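Local coordinates for protein bacterioferritin (Rhodobacter capsulatus, PDB 1JGC) that stores iron, probably oxidising Fe(2+) with dioxygen at its ferroxidase centres and depositing the Fe(3+) as an oxide mineral inside a heme-containing shell of 24 subunits, at residues I8-A13 against R102-Y107; K2-V7 against A109-I114. One frame throughout, in Å; residues are numbered along the deposited sequence.

Contact 1 of 2, residues I8-A13 against R102-Y107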
loop_
_atom_site.group_PDB
_atom_site.type_symbol
_atom_site.label_atom_id
_atom_site.label_comp_id
_atom_site.label_asym_id
_atom_site.label_seq_id
_atom_site.Cartn_x
_atom_site.Cartn_y
_atom_site.Cartn_z
ATOM N N ILE A 8 2.450 27.013 -51.946
ATOM C CA ILE A 8 1.474 25.944 -51.915
ATOM C C ILE A 8 1.868 24.852 -52.908
ATOM O O ILE A 8 1.672 23.664 -52.655
ATOM C CB ILE A 8 0.072 26.504 -52.232
ATOM C CG1 ILE A 8 -0.344 27.455 -51.100
ATOM C CG2 ILE A 8 -0.929 25.376 -52.425
ATOM C CD1 ILE A 8 -1.723 28.044 -51.232
ATOM N N GLU A 9 2.437 25.251 -54.037
ATOM C CA GLU A 9 2.865 24.287 -55.037
ATOM C C GLU A 9 3.979 23.434 -54.442
ATOM O O GLU A 9 3.976 22.207 -54.564
ATOM C CB GLU A 9 3.383 25.011 -56.276
ATOM C CG GLU A 9 2.497 24.895 -57.494
ATOM C CD GLU A 9 2.920 25.852 -58.602
ATOM O OE1 GLU A 9 4.100 25.799 -59.053
ATOM O OE2 GLU A 9 2.066 26.666 -59.015
ATOM N N PHE A 10 4.939 24.097 -53.805
ATOM C CA PHE A 10 6.055 23.401 -53.186
ATOM C C PHE A 10 5.564 22.444 -52.104
ATOM O O PHE A 10 6.023 21.302 -52.034
ATOM C CB PHE A 10 7.043 24.406 -52.595
ATOM C CG PHE A 10 8.139 24.816 -53.549
ATOM C CD1 PHE A 10 8.998 23.862 -54.088
ATOM C CD2 PHE A 10 8.333 26.158 -53.882
ATOM C CE1 PHE A 10 10.041 24.236 -54.948
ATOM C CE2 PHE A 10 9.369 26.541 -54.736
ATOM C CZ PHE A 10 10.226 25.577 -55.270
ATOM N N LEU A 11 4.630 22.904 -51.269
ATOM C CA LEU A 11 4.081 22.069 -50.205
ATOM C C LEU A 11 3.412 20.811 -50.787
ATOM O O LEU A 11 3.590 19.708 -50.271
ATOM C CB LEU A 11 3.077 22.875 -49.368
ATOM C CG LEU A 11 3.715 23.933 -48.463
ATOM C CD1 LEU A 11 2.645 24.854 -47.884
ATOM C CD2 LEU A 11 4.505 23.235 -47.355
ATOM N N ASN A 12 2.650 20.981 -51.867
ATOM C CA ASN A 12 1.991 19.848 -52.500
ATOM C C ASN A 12 3.007 18.897 -53.127
ATOM O O ASN A 12 2.766 17.698 -53.228
ATOM C CB ASN A 12 1.003 20.323 -53.558
ATOM C CG ASN A 12 -0.418 20.317 -53.059
ATOM O OD1 ASN A 12 -0.899 19.309 -52.533
ATOM N ND2 ASN A 12 -1.106 21.438 -53.221
ATOM N N ALA A 13 4.145 19.426 -53.556
ATOM C CA ALA A 13 5.158 18.569 -54.146
ATOM C C ALA A 13 5.817 17.785 -53.012
ATOM O O ALA A 13 6.077 16.590 -53.135
ATOM C CB ALA A 13 6.194 19.398 -54.906
ATOM N N ARG A 102 15.270 21.634 -50.053
ATOM C CA ARG A 102 16.208 22.751 -50.019
ATOM C C ARG A 102 15.764 23.855 -50.984
ATOM O O ARG A 102 15.951 25.056 -50.736
ATOM C CB ARG A 102 17.605 22.259 -50.376
ATOM C CG ARG A 102 18.161 21.323 -49.331
ATOM C CD ARG A 102 19.537 20.810 -49.658
ATOM N NE ARG A 102 20.104 20.134 -48.497
ATOM C CZ ARG A 102 20.704 18.948 -48.538
ATOM N NH1 ARG A 102 20.820 18.301 -49.688
ATOM N NH2 ARG A 102 21.181 18.397 -47.426
ATOM N N GLU A 103 15.146 23.422 -52.075
ATOM C CA GLU A 103 14.646 24.306 -53.113
ATOM C C GLU A 103 13.426 25.063 -52.577
ATOM O O GLU A 103 13.369 26.296 -52.613
ATOM C CB GLU A 103 14.259 23.448 -54.306
ATOM C CG GLU A 103 14.262 24.130 -55.639
ATOM C CD GLU A 103 13.894 23.156 -56.754
ATOM O OE1 GLU A 103 14.560 22.085 -56.855
ATOM O OE2 GLU A 103 12.941 23.469 -57.513
ATOM N N ALA A 104 12.451 24.310 -52.072
ATOM C CA ALA A 104 11.239 24.906 -51.523
ATOM C C ALA A 104 11.624 25.853 -50.396
ATOM O O ALA A 104 11.132 26.974 -50.307
ATOM C CB ALA A 104 10.306 23.818 -50.996
ATOM N N ARG A 105 12.524 25.391 -49.543
ATOM C CA ARG A 105 12.977 26.175 -48.412
ATOM C C ARG A 105 13.535 27.538 -48.861
ATOM O O ARG A 105 13.161 28.579 -48.307
ATOM C CB ARG A 105 14.003 25.346 -47.627
ATOM C CG ARG A 105 14.555 26.012 -46.407
ATOM C CD ARG A 105 15.797 26.761 -46.784
ATOM N NE ARG A 105 16.139 27.730 -45.762
ATOM C CZ ARG A 105 16.730 28.883 -46.024
ATOM N NH1 ARG A 105 17.043 29.197 -47.277
ATOM N NH2 ARG A 105 16.992 29.722 -45.032
ATOM N N ASP A 106 14.411 27.549 -49.863
ATOM C CA ASP A 106 14.942 28.820 -50.350
ATOM C C ASP A 106 13.811 29.733 -50.827
ATOM O O ASP A 106 13.802 30.927 -50.516
ATOM C CB ASP A 106 15.925 28.613 -51.508
ATOM C CG ASP A 106 17.285 28.125 -51.043
ATOM O OD1 ASP A 106 17.689 28.449 -49.906
ATOM O OD2 ASP A 106 17.963 27.431 -51.826
ATOM N N TYR A 107 12.859 29.175 -51.574
ATOM C CA TYR A 107 11.760 29.988 -52.072
ATOM C C TYR A 107 10.915 30.582 -50.950
ATOM O O TYR A 107 10.502 31.736 -51.040
ATOM C CB TYR A 107 10.855 29.197 -53.018
ATOM C CG TYR A 107 9.759 30.067 -53.590
ATOM C CD1 TYR A 107 10.034 31.017 -54.578
ATOM C CD2 TYR A 107 8.457 30.006 -53.079
ATOM C CE1 TYR A 107 9.038 31.885 -55.031
ATOM C CE2 TYR A 107 7.459 30.868 -53.523
ATOM C CZ TYR A 107 7.753 31.806 -54.492
ATOM O OH TYR A 107 6.770 32.694 -54.883
#

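Contact 2 of 2, residues K2-V7 against A109-I114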
loop_
_atom_site.group_PDB
_atom_site.type_symbol
_atom_site.label_atom_id
_atom_site.label_comp_id
_atom_site.label_asym_id
_atom_site.label_seq_id
_atom_site.Cartn_x
_atom_site.Cartn_y
_atom_site.Cartn_z
ATOM N N LYS A 2 -4.538 33.661 -46.708
ATOM C CA LYS A 2 -4.185 33.324 -48.084
ATOM C C LYS A 2 -2.667 33.223 -48.242
ATOM O O LYS A 2 -1.927 34.127 -47.853
ATOM C CB LYS A 2 -4.736 34.368 -49.058
ATOM C CG LYS A 2 -5.268 33.751 -50.353
ATOM C CD LYS A 2 -4.248 32.787 -50.985
ATOM C CE LYS A 2 -4.885 31.976 -52.114
ATOM N NZ LYS A 2 -5.618 32.880 -53.076
ATOM N N GLY A 3 -2.204 32.117 -48.814
ATOM C CA GLY A 3 -0.778 31.935 -48.984
ATOM C C GLY A 3 -0.259 32.185 -50.384
ATOM O O GLY A 3 -1.021 32.348 -51.336
ATOM N N ASP A 4 1.059 32.228 -50.504
ATOM C CA ASP A 4 1.706 32.439 -51.789
ATOM C C ASP A 4 1.468 31.208 -52.660
ATOM O O ASP A 4 1.845 30.096 -52.287
ATOM C CB ASP A 4 3.201 32.624 -51.589
ATOM C CG ASP A 4 3.923 32.907 -52.880
ATOM O OD1 ASP A 4 4.006 34.104 -53.248
ATOM O OD2 ASP A 4 4.391 31.938 -53.531
ATOM N N ALA A 5 0.852 31.404 -53.819
ATOM C CA ALA A 5 0.564 30.300 -54.723
ATOM C C ALA A 5 1.730 29.334 -54.925
ATOM O O ALA A 5 1.530 28.118 -54.925
ATOM C CB ALA A 5 0.097 30.832 -56.086
ATOM N N LYS A 6 2.942 29.846 -55.098
ATOM C CA LYS A 6 4.054 28.930 -55.323
ATOM C C LYS A 6 4.505 28.170 -54.076
ATOM O O LYS A 6 5.094 27.100 -54.178
ATOM C CB LYS A 6 5.248 29.653 -55.953
ATOM C CG LYS A 6 6.207 28.664 -56.588
ATOM C CD LYS A 6 7.328 29.320 -57.376
ATOM C CE LYS A 6 8.216 28.237 -58.009
ATOM N NZ LYS A 6 9.412 28.776 -58.762
ATOM N N VAL A 7 4.248 28.720 -52.897
ATOM C CA VAL A 7 4.624 28.028 -51.675
ATOM C C VAL A 7 3.709 26.811 -51.589
ATOM O O VAL A 7 4.131 25.714 -51.231
ATOM C CB VAL A 7 4.421 28.923 -50.428
ATOM C CG1 VAL A 7 4.530 28.086 -49.159
ATOM C CG2 VAL A 7 5.477 30.030 -50.405
ATOM N N ALA A 109 11.885 31.399 -48.023
ATOM C CA ALA A 109 12.677 32.472 -47.444
ATOM C C ALA A 109 12.560 33.727 -48.311
ATOM O O ALA A 109 12.291 34.826 -47.814
ATOM C CB ALA A 109 14.136 32.045 -47.341
ATOM N N GLU A 110 12.759 33.549 -49.612
ATOM C CA GLU A 110 12.698 34.656 -50.552
ATOM C C GLU A 110 11.360 35.376 -50.477
ATOM O O GLU A 110 11.310 36.603 -50.447
ATOM C CB GLU A 110 12.960 34.158 -51.985
ATOM C CG GLU A 110 12.596 35.176 -53.058
ATOM C CD GLU A 110 12.950 34.721 -54.473
ATOM O OE1 GLU A 110 12.759 33.523 -54.802
ATOM O OE2 GLU A 110 13.410 35.578 -55.273
ATOM N N VAL A 111 10.276 34.614 -50.439
ATOM C CA VAL A 111 8.942 35.202 -50.382
ATOM C C VAL A 111 8.564 35.678 -48.978
ATOM O O VAL A 111 7.551 36.349 -48.796
ATOM C CB VAL A 111 7.899 34.194 -50.929
ATOM C CG1 VAL A 111 6.510 34.498 -50.403
ATOM C CG2 VAL A 111 7.886 34.264 -52.453
ATOM N N GLY A 112 9.375 35.333 -47.982
ATOM C CA GLY A 112 9.086 35.774 -46.628
ATOM C C GLY A 112 8.102 34.958 -45.812
ATOM O O GLY A 112 7.642 35.426 -44.777
ATOM N N ASP A 113 7.766 33.752 -46.265
ATOM C CA ASP A 113 6.854 32.886 -45.524
ATOM C C ASP A 113 7.701 32.149 -44.476
ATOM O O ASP A 113 8.171 31.032 -44.698
ATOM C CB ASP A 113 6.186 31.881 -46.462
ATOM C CG ASP A 113 5.159 31.025 -45.753
ATOM O OD1 ASP A 113 5.203 30.964 -44.503
ATOM O OD2 ASP A 113 4.315 30.410 -46.436
ATOM N N ILE A 114 7.892 32.804 -43.337
ATOM C CA ILE A 114 8.705 32.285 -42.243
ATOM C C ILE A 114 8.313 30.901 -41.736
ATOM O O ILE A 114 9.147 29.999 -41.669
ATOM C CB ILE A 114 8.684 33.271 -41.060
ATOM C CG1 ILE A 114 9.107 34.663 -41.549
ATOM C CG2 ILE A 114 9.576 32.764 -39.936
ATOM C CD1 ILE A 114 10.486 34.715 -42.196
#

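Contact 1 of 2, residues I8-A13 against R102-Y107
Phe10 lays its flat ring on the backbone of Ala104, and nearly the whole contact follows from that placement. Ala104 CA sits over the middle of one ring face, 3.6 Å from the centroid and 11° off the normal, a CH-pi contact. The methyl group Ala104 CB is displaced towards the root of the ring, 3.4 Å from Phe10 CD1. A small residue suits this place because the ring can then come down onto the helix itself, and the CA atoms of Phe10 and Ala104 approach to 5.6 Å although the axes of the two short segments are 10.0 Å apart.

One turn further along, Tyr107 reaches the same ring obliquely, from the Ala104 side: its CB is 3.5 Å from Phe10 CE2. With CG anti to the backbone N (chi1 -177°), the tyrosine ring runs beside Phe10 towards the start of helix 5-34, where its hydroxyl bonds Asp4. The two ring planes are inclined at 39°, with centroids 5.8 Å apart. At the ring edge, in its plane, Glu103 OE2 lies 3.9 Å from Phe10 CE1, so the carboxylate faces the slightly positive rim of C-H groups while remaining exposed.

Cutting Phe10 back to an alanine would probably open a gap above Ala104 and leave Tyr107 CB without its aromatic neighbour. Phe120 of helix 114-144 also packs on Ala104, so this small residue serves two helix contacts. Nearly antiparallel helices packed through apolar side chains belong to the four-helix bundle of ferritin-like diiron proteins.

Contact 2 of 2, residues K2-V7 against A109-I114
The carboxylates of Asp4 and Asp113 are the flat groups here, and each meets a valine from the opposite segment. Val111 CG1 stands above one side of the Asp4 carboxylate plane, 3.8 Å from Asp4 OD1, while Lys6 N lies off the plane on the other side. Val7 CG1 approaches Asp113 differently, from beyond its OD2 and tilted out of the carboxylate plane, at 3.6 Å. Both contacts are van der Waals in kind, between methyl groups and carboxylate oxygens.

These are helix ends meeting at one end of the ferritin four-helix bundle. Asp4 is the N-cap of helix 5-34: its OD2 accepts weak bonds from Lys6 N (3.0 Å) and Val7 N (3.3 Å), and also bonds the hydroxyl of Tyr107. Aspartate suits the place because its short side chain reaches back to the N-H groups of the first turn, which have no preceding helical turn to supply their usual carbonyl acceptors, and where its negative charge would be favoured by the helix dipole. Its CG lies anti to the backbone N (chi1 -177°), which also carries the carboxylate towards Val111.

Helix 83-111 finishes in a Schellman motif at Gly112, whose positive phi of 83° would jam a side chain against the preceding carbonyl oxygen, hence glycine. The chain turns at once into helix 114-144, N-capped by Asp113, at the centre of an inverse gamma turn. Arg61 forms a salt bridge with Asp113 OD1, and Leu65 packs on both Val7 and Asp113, tying in the end of helix 38-64 and the loop after it. The oxygen that touches Val7 CG1, Asp113 OD2, is also hydrogen-bonded to Ser116 OG.

Overall arrangement
Contacts 1 and 2 are successive levels of one interface between helix 5-34 and helix 83-111, with centres 9 Å apart on the same side of the chain's centre. Tyr107 joins them: its OH is 2.8 Å from Asp4 OD2, a probable hydrogen bond, and its CE2 packs 3.5 Å from Lys6 CB and 3.8 Å from Val7 CG2. Contact 1 lies nearer the ferroxidase centre, metal-free in this crystal, the side chain of Ala104 being about 11 Å from that of the ligand residue Glu18 and about 12 Å from that of Glu127. Contact 2 lies at the bundle end, its centre about 24 Å from that of the chain and away from the iron and heme sites.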